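Local coordinates for H127A/Y244A mutant of alginate lyase AlyC3 in complex with dimannuronate (Psychromonas sp., PDB 7C8F), which probably cleaves alginate by beta-elimination as a PL7-family lyase, and is held here as a mutant with dimannuronate bound, at residues Lys84-Asn92 with Ile207-Ile215. Sequence-based numbering, arbitrary orientation.
Sequences KNFRTDLPN and ITVGNKQLI
With CG1 of Val209 anti to the backbone N (chi1 -172°) and CG2 of Thr88 anti to its own carbonyl carbon, the two methyls meet at 3.5 Å, their side chains alongside each other. Phe86 crosses Val209 at about a right angle, its CE1 3.9 Å from Val209 CG1, while Tyr95 stacks on the Phe86 ring. Next to this apolar patch the backbones join: Lys212 N donates to Thr88 O at 2.9 Å and Asn211 N, weakly, to Leu90 O. A water donates to both Asp89 O and Asn211 OD1. The extended Lys212 chain runs past Asp89, CG 3.9 Å from its CB, to a salt bridge with Asp229. Arg87 lays its guanidinium edge along the Asp89 carboxylate, nearly in plane, NE to OD1 and NH2 to OD2, both 2.9 Å; Arg232 of the second subunit also pairs with OD2. With an alanine in place of Asp89, both arginines lose their common carboxylate, and the Arg87 guanidinium is likely to be less firmly fixed, though Asp229 of the second subunit still holds NH1. Loop 84-92, which links strands 77-82 and 93-103 of the two sheets of the PL7 beta-jelly roll, docks on the type I' hairpin turn from Gly210 to Gln213.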
loop_
_atom_site.group_PDB
_atom_site.type_symbol
_atom_site.label_atom_id
_atom_site.label_comp_id
_atom_site.label_asym_id
_atom_site.label_seq_id
_atom_site.Cartn_x
_atom_site.Cartn_y
_atom_site.Cartn_z
ATOM N N LYS B 84 -15.064 13.145 1.511
ATOM C CA LYS B 84 -13.663 13.276 1.114
ATOM C C LYS B 84 -12.864 12.022 1.467
ATOM O O LYS B 84 -12.808 11.610 2.630
ATOM C CB LYS B 84 -13.052 14.489 1.820
ATOM C CG LYS B 84 -11.568 14.702 1.518
ATOM C CD LYS B 84 -11.360 15.180 0.091
ATOM C CE LYS B 84 -9.874 15.337 -0.220
ATOM N NZ LYS B 84 -9.649 15.838 -1.619
ATOM N N ASN B 85 -12.201 11.437 0.472
ATOM C CA ASN B 85 -11.217 10.373 0.708
ATOM C C ASN B 85 -9.856 11.048 0.697
ATOM O O ASN B 85 -9.296 11.341 -0.366
ATOM C CB ASN B 85 -11.296 9.269 -0.342
ATOM C CG ASN B 85 -12.661 8.606 -0.397
ATOM O OD1 ASN B 85 -13.258 8.261 0.623
ATOM N ND2 ASN B 85 -13.169 8.431 -1.617
ATOM N N PHE B 86 -9.335 11.312 1.885
ATOM C CA PHE B 86 -8.169 12.167 2.023
ATOM C C PHE B 86 -6.882 11.380 2.211
ATOM O O PHE B 86 -6.867 10.251 2.721
ATOM C CB PHE B 86 -8.325 13.182 3.165
ATOM C CG PHE B 86 -8.909 12.620 4.451
ATOM C CD1 PHE B 86 -8.118 11.900 5.342
ATOM C CD2 PHE B 86 -10.233 12.857 4.777
ATOM C CE1 PHE B 86 -8.654 11.404 6.534
ATOM C CE2 PHE B 86 -10.780 12.368 5.967
ATOM C CZ PHE B 86 -9.988 11.641 6.844
ATOM N N ARG B 87 -5.787 12.008 1.809
ATOM C CA ARG B 87 -4.469 11.510 2.169
ATOM C C ARG B 87 -4.179 11.826 3.626
ATOM O O ARG B 87 -4.564 12.876 4.140
ATOM C CB ARG B 87 -3.409 12.171 1.297
ATOM C CG ARG B 87 -3.520 11.682 -0.118
ATOM C CD ARG B 87 -2.349 12.036 -0.965
ATOM N NE ARG B 87 -1.063 11.567 -0.464
ATOM C CZ ARG B 87 -0.037 11.410 -1.282
ATOM N NH1 ARG B 87 -0.216 11.660 -2.576
ATOM N NH2 ARG B 87 1.139 11.018 -0.841
ATOM N N THR B 88 -3.483 10.914 4.292
ATOM C CA THR B 88 -3.194 11.065 5.716
ATOM C C THR B 88 -1.739 11.425 5.960
ATOM O O THR B 88 -1.342 11.627 7.122
ATOM C CB THR B 88 -3.515 9.764 6.471
ATOM O OG1 THR B 88 -2.560 8.747 6.101
ATOM C CG2 THR B 88 -4.927 9.286 6.151
ATOM N N ASP B 89 -0.932 11.512 4.898
ATOM C CA ASP B 89 0.518 11.532 5.012
ATOM C C ASP B 89 1.150 12.868 4.657
ATOM O O ASP B 89 2.380 12.966 4.662
ATOM C CB ASP B 89 1.134 10.412 4.154
ATOM C CG ASP B 89 0.724 10.478 2.675
ATOM O OD1 ASP B 89 -0.385 10.949 2.331
ATOM O OD2 ASP B 89 1.543 10.033 1.831
ATOM N N LEU B 90 0.351 13.902 4.348
ATOM C CA LEU B 90 0.988 15.097 3.820
ATOM C C LEU B 90 1.024 16.209 4.864
ATOM O O LEU B 90 0.095 16.344 5.664
ATOM C CB LEU B 90 0.255 15.595 2.571
ATOM C CG LEU B 90 0.233 14.587 1.417
ATOM C CD1 LEU B 90 -0.604 15.139 0.288
ATOM C CD2 LEU B 90 1.645 14.268 0.931
ATOM N N PRO B 91 2.094 17.012 4.893
ATOM C CA PRO B 91 2.228 18.007 5.967
ATOM C C PRO B 91 1.291 19.187 5.818
ATOM O O PRO B 91 0.994 19.852 6.818
ATOM C CB PRO B 91 3.698 18.443 5.865
ATOM C CG PRO B 91 4.048 18.210 4.421
ATOM C CD PRO B 91 3.259 16.992 3.990
ATOM N N ASN B 92 0.801 19.453 4.614
ATOM C CA ASN B 92 -0.030 20.615 4.344
ATOM C C ASN B 92 -1.500 20.271 4.162
ATOM O O ASN B 92 -2.253 21.091 3.633
ATOM C CB ASN B 92 0.495 21.346 3.106
ATOM C CG ASN B 92 0.508 20.468 1.866
ATOM O OD1 ASN B 92 0.836 19.281 1.918
ATOM N ND2 ASN B 92 0.155 21.055 0.738
ATOM N N ILE B 207 -10.699 14.686 16.313
ATOM C CA ILE B 207 -9.830 13.749 15.614
ATOM C C ILE B 207 -9.204 14.486 14.445
ATOM O O ILE B 207 -9.920 14.967 13.557
ATOM C CB ILE B 207 -10.609 12.530 15.102
ATOM C CG1 ILE B 207 -11.327 11.811 16.247
ATOM C CG2 ILE B 207 -9.658 11.601 14.321
ATOM C CD1 ILE B 207 -12.336 10.791 15.780
ATOM N N THR B 208 -7.875 14.564 14.417
ATOM C CA THR B 208 -7.170 15.182 13.300
ATOM C C THR B 208 -6.285 14.145 12.622
ATOM O O THR B 208 -5.457 13.502 13.276
ATOM C CB THR B 208 -6.320 16.374 13.745
ATOM O OG1 THR B 208 -7.169 17.325 14.395
ATOM C CG2 THR B 208 -5.661 17.050 12.524
ATOM N N VAL B 209 -6.441 14.006 11.310
ATOM C CA VAL B 209 -5.665 13.071 10.510
ATOM C C VAL B 209 -4.907 13.866 9.459
ATOM O O VAL B 209 -5.487 14.719 8.782
ATOM C CB VAL B 209 -6.587 12.035 9.840
ATOM C CG1 VAL B 209 -5.763 10.942 9.172
ATOM C CG2 VAL B 209 -7.561 11.439 10.858
ATOM N N GLY B 210 -3.638 13.567 9.293
ATOM C CA GLY B 210 -2.802 14.277 8.340
ATOM C C GLY B 210 -1.386 14.370 8.870
ATOM O O GLY B 210 -1.109 14.100 10.036
ATOM N N ASN B 211 -0.463 14.709 7.971
ATOM C CA ASN B 211 0.951 14.830 8.360
ATOM C C ASN B 211 1.478 13.563 9.042
ATOM O O ASN B 211 2.296 13.617 9.958
ATOM C CB ASN B 211 1.181 16.068 9.236
ATOM C CG ASN B 211 2.656 16.376 9.437
ATOM O OD1 ASN B 211 3.465 16.212 8.527
ATOM N ND2 ASN B 211 3.009 16.802 10.643
ATOM N N LYS B 212 1.017 12.398 8.578
ATOM C CA LYS B 212 1.459 11.097 9.119
ATOM C C LYS B 212 1.112 10.918 10.596
ATOM O O LYS B 212 1.761 10.134 11.306
ATOM C CB LYS B 212 2.944 10.813 8.856
ATOM C CG LYS B 212 3.246 10.653 7.375
ATOM C CD LYS B 212 4.722 10.409 7.138
ATOM C CE LYS B 212 4.965 10.186 5.651
ATOM N NZ LYS B 212 6.408 9.871 5.370
ATOM N N GLN B 213 0.069 11.612 11.056
ATOM C CA GLN B 213 -0.333 11.539 12.454
ATOM C C GLN B 213 -1.832 11.354 12.578
ATOM O O GLN B 213 -2.619 11.892 11.787
ATOM C CB GLN B 213 0.022 12.816 13.238
ATOM C CG GLN B 213 1.503 13.063 13.368
ATOM C CD GLN B 213 1.805 14.217 14.309
ATOM O OE1 GLN B 213 1.330 15.334 14.110
ATOM N NE2 GLN B 213 2.589 13.945 15.346
ATOM N N LEU B 214 -2.209 10.607 13.606
ATOM C CA LEU B 214 -3.576 10.512 14.082
ATOM C C LEU B 214 -3.602 11.121 15.478
ATOM O O LEU B 214 -2.950 10.609 16.397
ATOM C CB LEU B 214 -4.026 9.048 14.124
ATOM C CG LEU B 214 -5.370 8.782 14.812
ATOM C CD1 LEU B 214 -6.481 9.432 14.023
ATOM C CD2 LEU B 214 -5.614 7.289 14.900
ATOM N N ILE B 215 -4.326 12.222 15.629
ATOM C CA ILE B 215 -4.388 12.963 16.883
ATOM C C ILE B 215 -5.812 12.889 17.402
ATOM O O ILE B 215 -6.765 13.105 16.642
ATOM C CB ILE B 215 -3.955 14.424 16.679
ATOM C CG1 ILE B 215 -2.497 14.473 16.219
ATOM C CG2 ILE B 215 -4.152 15.226 17.971
ATOM C CD1 ILE B 215 -1.993 15.860 15.928
HETATM O O HOH W 1 4.226 14.288 6.664
#